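Local coordinates for protein Alpha/beta fold hydrolase (Pseudomonas aeruginosa, PDB 6I8W) that probably cleaves ester bonds of membrane lipids as a membrane-associated phospholipase A and bacterial virulence factor of the alpha/beta hydrolase fold, at residues 33-36 with 41-44; 67-72 with 97-102. All blocks are in the same frame, centred on the assembly; numbering follows the deposited sequence. Where two conformers were deposited one is given.

Contact 1 (33-36 with 41-44). With CO2 (carbon dioxide), chain F; BOG (octyl beta-D-glucopyranoside), chain D.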
loop_
_atom_site.group_PDB
_atom_site.type_symbol
_atom_site.label_atom_id
_atom_site.label_comp_id
_atom_site.label_asym_id
_atom_site.label_seq_id
_atom_site.Cartn_x
_atom_site.Cartn_y
_atom_site.Cartn_z
ATOM N N VAL A 33 10.803 11.246 -10.960
ATOM C CA VAL A 33 10.611 10.563 -12.239
ATOM C C VAL A 33 9.331 9.732 -12.273
ATOM O O VAL A 33 8.485 9.892 -13.161
ATOM C CB VAL A 33 11.806 9.629 -12.565
ATOM C CG1 VAL A 33 11.500 8.745 -13.798
ATOM C CG2 VAL A 33 13.055 10.439 -12.801
ATOM N N GLU A 34 9.176 8.852 -11.287
ATOM C CA GLU A 34 8.063 7.921 -11.302
ATOM C C GLU A 34 6.725 8.635 -11.080
ATOM O O GLU A 34 5.736 8.294 -11.715
ATOM C CB GLU A 34 8.291 6.813 -10.266
ATOM C CG GLU A 34 9.503 5.895 -10.621
ATOM C CD GLU A 34 9.259 4.941 -11.802
ATOM O OE1 GLU A 34 8.093 4.563 -12.063
ATOM O OE2 GLU A 34 10.247 4.526 -12.447
ATOM N N ARG A 35 6.679 9.610 -10.171
ATOM C CA ARG A 35 5.448 10.388 -9.985
ATOM C C ARG A 35 5.135 11.209 -11.248
ATOM O O ARG A 35 3.981 11.314 -11.666
ATOM C CB ARG A 35 5.554 11.306 -8.756
ATOM C CG ARG A 35 5.665 10.534 -7.432
ATOM C CD ARG A 35 5.982 11.461 -6.258
ATOM N NE ARG A 35 6.072 10.726 -5.000
ATOM C CZ ARG A 35 6.265 11.296 -3.821
ATOM N NH1 ARG A 35 6.376 12.617 -3.736
ATOM N NH2 ARG A 35 6.319 10.544 -2.725
ATOM N N GLY A 36 6.161 11.812 -11.840
ATOM C CA GLY A 36 5.973 12.632 -13.025
ATOM C C GLY A 36 5.436 11.802 -14.191
ATOM O O GLY A 36 4.526 12.232 -14.912
ATOM N N SER A 41 1.183 14.308 -8.223
ATOM C CA SER A 41 1.939 15.249 -7.405
ATOM C C SER A 41 1.503 15.124 -5.949
ATOM O O SER A 41 0.400 14.638 -5.655
ATOM C CB SER A 41 1.769 16.676 -7.928
ATOM O OG SER A 41 0.408 17.054 -7.933
ATOM N N GLU A 42 2.378 15.551 -5.043
ATOM C CA GLU A 42 2.178 15.347 -3.605
ATOM C C GLU A 42 1.520 16.530 -2.899
ATOM O O GLU A 42 1.839 17.684 -3.164
ATOM C CB GLU A 42 3.521 15.018 -2.937
ATOM C CG GLU A 42 3.388 14.747 -1.427
ATOM C CD GLU A 42 4.654 14.166 -0.808
ATOM O OE1 GLU A 42 5.689 14.107 -1.500
ATOM O OE2 GLU A 42 4.613 13.767 0.378
ATOM N N HIS A 43 0.598 16.221 -1.991
ATOM C CA HIS A 43 -0.068 17.214 -1.173
ATOM C C HIS A 43 -0.174 16.666 0.237
ATOM O O HIS A 43 0.220 15.532 0.492
ATOM C CB HIS A 43 -1.465 17.517 -1.727
ATOM C CG HIS A 43 -1.465 17.857 -3.181
ATOM N ND1 HIS A 43 -1.241 19.134 -3.647
ATOM C CD2 HIS A 43 -1.621 17.077 -4.278
ATOM C CE1 HIS A 43 -1.280 19.129 -4.969
ATOM N NE2 HIS A 43 -1.507 17.894 -5.375
ATOM N N SER A 44 -0.709 17.472 1.147
ATOM C CA SER A 44 -1.026 16.975 2.472
ATOM C C SER A 44 -2.268 17.668 2.998
ATOM O O SER A 44 -2.619 18.765 2.562
ATOM C CB SER A 44 0.145 17.172 3.432
ATOM O OG SER A 44 0.283 18.527 3.786
HETATM C C CO2 F . 0.016 20.387 0.656
HETATM O O1 CO2 F . -0.899 20.389 -0.015
HETATM O O2 CO2 F . 0.932 20.381 1.328
HETATM C C1 BOG D . 14.483 2.483 -11.376
HETATM O O1 BOG D . 13.524 1.953 -10.459
HETATM C C2 BOG D . 14.796 1.378 -12.394
HETATM O O2 BOG D . 15.767 0.506 -11.821
HETATM C C3 BOG D . 15.305 1.877 -13.746
HETATM O O3 BOG D . 15.386 0.813 -14.706
HETATM C C4 BOG D . 14.351 2.951 -14.230
HETATM O O4 BOG D . 14.688 3.378 -15.564
HETATM C C5 BOG D . 14.465 4.085 -13.213
HETATM O O5 BOG D . 13.930 3.676 -11.944
HETATM C C6 BOG D . 13.806 5.382 -13.685
HETATM O O6 BOG D . 12.516 5.559 -13.097
HETATM C "C1'" BOG D . 13.195 2.846 -9.399
HETATM C "C2'" BOG D . 11.936 2.340 -8.711
HETATM C "C3'" BOG D . 11.893 0.823 -8.785
HETATM C "C4'" BOG D . 10.812 0.236 -7.897
HETATM C "C5'" BOG D . 11.331 -1.057 -7.283
HETATM C "C6'" BOG D . 10.205 -1.859 -6.650
HETATM C "C7'" BOG D . 10.759 -2.814 -5.603
HETATM C "C8'" BOG D . 11.830 -3.694 -6.203
#
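A partly buried salt bridge fastens the end of the long N-terminal helix 3-38 to an edge strand of the sheet, 41-47: Arg35 on the helix reaches Glu42 on the strand. Arg35 NH1 donates to Glu42 OE1 at 2.8 Å, with a bent N-H...O angle of 144°. The oxygen is met from above the carboxylate plane, and the guanidinium and carboxylate planes stand 81° apart, so one nitrogen grips one oxygen in place of a two-toothed pairing. The arginine chain is extended from CG to NE, and Glu42 meets it with CG anti to the backbone N (chi1 -178°) and a stretched chain beyond. Arg35 NE has a second anionic partner in Asp76, which helps fix the rotation of the guanidinium, while Leu55 and Leu79 pack against the side chain. On Glu34 the carboxylate receives a hydrogen bond at OE2 from O6 of octyl glucoside, 2.6 Å away, and its OE1 pairs with Arg80. Farther along the strand, carbon dioxide lies beside His43 and Ser44; its O1 is in the plane of the imidazole, at the ring edge, and 3.4 Å from His43 CB. This is a helix-to-edge-strand junction, here joining the N-terminal helix to the first strand of an alpha/beta hydrolase sheet.

Contact 2 (67-72 with 97-102); sequences LIHGFG and PGFGDS
His69 ND1 donates to Gly70 O at 2.8 Å, a fairly straight bond (160°) whose acceptor lies in the imidazole plane, while NE2 is hydrogen-bonded to the backbone N of Leu96. Gripped at both nitrogens, the ring is fixed in rotation and presents CE1 to Phe99, 3.7 Å from Phe99 CB. The histidine directs its edge toward the phenyl face in an offset edge-to-face pair, centroids 5.7 Å apart. Phe99 in turn directs its own edge toward the face of Phe71, with the planes at 76° and Phe99 CZ 4.1 Å from Phe71 CD1. With CG anti to its carbonyl carbon (chi1 -57°), Phe99 also brings CE1 to 3.3 Å from the backbone N of Gly72, a close contact with the turning main chain. Phe99 opens a type II' turn that ends at Ser102, closed by Ser102 N to Phe99 O at 3.1 Å. Phe71 touches the bound myristic acid and packs edge-to-face with Phe229. The aromatic cluster thus joins two loops that follow adjacent parallel strands, beside a lipid pocket. The His-Gly sequence after strand 64-68 is the familiar HG motif of alpha/beta hydrolases, next to the probable active site.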
loop_
_atom_site.group_PDB
_atom_site.type_symbol
_atom_site.label_atom_id
_atom_site.label_comp_id
_atom_site.label_asym_id
_atom_site.label_seq_id
_atom_site.Cartn_x
_atom_site.Cartn_y
_atom_site.Cartn_z
ATOM N N LEU A 67 -6.524 4.842 -3.684
ATOM C CA LEU A 67 -5.656 3.672 -3.592
ATOM C C LEU A 67 -5.010 3.598 -2.220
ATOM O O LEU A 67 -4.427 4.582 -1.750
ATOM C CB LEU A 67 -4.569 3.720 -4.687
ATOM C CG LEU A 67 -5.027 4.047 -6.115
ATOM C CD1 LEU A 67 -3.828 4.084 -7.081
ATOM C CD2 LEU A 67 -6.055 3.026 -6.599
ATOM N N ILE A 68 -5.080 2.429 -1.588
ATOM C CA ILE A 68 -4.618 2.298 -0.201
ATOM C C ILE A 68 -3.547 1.210 -0.086
ATOM O O ILE A 68 -3.820 0.025 -0.298
ATOM C CB ILE A 68 -5.788 1.957 0.752
ATOM C CG1 ILE A 68 -6.983 2.893 0.505
ATOM C CG2 ILE A 68 -5.330 2.001 2.222
ATOM C CD1 ILE A 68 -8.220 2.525 1.335
ATOM N N HIS A 69 -2.334 1.619 0.271
ATOM C CA HIS A 69 -1.199 0.705 0.368
ATOM C C HIS A 69 -1.310 -0.257 1.569
ATOM O O HIS A 69 -2.170 -0.095 2.450
ATOM C CB HIS A 69 0.085 1.526 0.487
ATOM C CG HIS A 69 0.155 2.296 1.767
ATOM N ND1 HIS A 69 0.481 1.697 2.969
ATOM C CD2 HIS A 69 -0.124 3.591 2.057
ATOM C CE1 HIS A 69 0.433 2.596 3.938
ATOM N NE2 HIS A 69 0.068 3.759 3.415
ATOM N N GLY A 70 -0.397 -1.224 1.634
ATOM C CA GLY A 70 -0.419 -2.206 2.698
ATOM C C GLY A 70 0.576 -1.931 3.812
ATOM O O GLY A 70 1.146 -0.848 3.897
ATOM N N PHE A 71 0.766 -2.924 4.675
ATOM C CA PHE A 71 1.606 -2.786 5.856
ATOM C C PHE A 71 3.054 -2.458 5.487
ATOM O O PHE A 71 3.641 -3.106 4.631
ATOM C CB PHE A 71 1.568 -4.069 6.692
ATOM C CG PHE A 71 2.527 -4.054 7.848
ATOM C CD1 PHE A 71 2.201 -3.403 9.028
ATOM C CD2 PHE A 71 3.773 -4.656 7.743
ATOM C CE1 PHE A 71 3.086 -3.373 10.098
ATOM C CE2 PHE A 71 4.672 -4.625 8.793
ATOM C CZ PHE A 71 4.329 -3.986 9.983
ATOM N N GLY A 72 3.611 -1.436 6.123
ATOM C CA GLY A 72 5.004 -1.091 5.919
ATOM C C GLY A 72 5.272 -0.390 4.602
ATOM O O GLY A 72 6.401 0.037 4.360
ATOM N N PRO A 97 -1.905 7.075 8.131
ATOM C CA PRO A 97 -1.292 7.388 9.418
ATOM C C PRO A 97 -0.504 6.185 9.930
ATOM O O PRO A 97 -0.979 5.043 9.797
ATOM C CB PRO A 97 -2.502 7.692 10.322
ATOM C CG PRO A 97 -3.523 8.240 9.364
ATOM C CD PRO A 97 -3.329 7.464 8.083
ATOM N N GLY A 98 0.688 6.442 10.465
ATOM C CA GLY A 98 1.608 5.393 10.870
ATOM C C GLY A 98 2.664 5.057 9.818
ATOM O O GLY A 98 3.681 4.441 10.143
ATOM N N PHE A 99 2.445 5.494 8.573
ATOM C CA PHE A 99 3.296 5.093 7.437
ATOM C C PHE A 99 3.693 6.257 6.530
ATOM O O PHE A 99 3.120 7.342 6.612
ATOM C CB PHE A 99 2.574 4.006 6.602
ATOM C CG PHE A 99 2.195 2.798 7.409
ATOM C CD1 PHE A 99 3.140 1.815 7.698
ATOM C CD2 PHE A 99 0.915 2.676 7.940
ATOM C CE1 PHE A 99 2.808 0.714 8.485
ATOM C CE2 PHE A 99 0.571 1.575 8.727
ATOM C CZ PHE A 99 1.520 0.592 8.998
ATOM N N GLY A 100 4.685 6.022 5.669
ATOM C CA GLY A 100 5.091 7.007 4.672
ATOM C C GLY A 100 5.435 8.356 5.272
ATOM O O GLY A 100 6.164 8.432 6.252
ATOM N N ASP A 101 4.884 9.428 4.709
ATOM C CA ASP A 101 5.183 10.763 5.220
ATOM C C ASP A 101 4.045 11.318 6.067
ATOM O O ASP A 101 4.028 12.501 6.361
ATOM C CB ASP A 101 5.473 11.733 4.065
ATOM C CG ASP A 101 6.732 11.365 3.283
ATOM O OD1 ASP A 101 7.743 10.979 3.900
ATOM O OD2 ASP A 101 6.703 11.455 2.041
ATOM N N SER A 102 3.085 10.470 6.438
ATOM C CA SER A 102 1.964 10.914 7.267
ATOM C C SER A 102 2.338 10.914 8.753
ATOM O O SER A 102 3.341 10.325 9.135
ATOM C CB SER A 102 0.735 10.028 7.024
ATOM O OG SER A 102 0.180 10.270 5.735
#

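How the contacts relate
From the N terminus, the chain leaves helix 3-38, turns within a few residues and enters edge strand 41-47; contact 1 closes this short loop. Strand 50-57 follows, antiparallel to the edge strand, before the loop after strand 64-68 opens contact 2. That contact closes a longer loop, through helix 79-82 and strand 90-94, so the two lie in series and neither encloses nor crosses the other. Their centres are about 15 Å apart, and both reach the same sheet: contact 1 ties the N-terminal helix to its edge, contact 2 joins the loops at the C-terminal ends of neighbouring strands 64-68 and 90-94. They meet where Glu42 OE2 and Asp101 OD2 come within 3.5 Å; Lys75, at long range from both carboxylates, probably eases their repulsion.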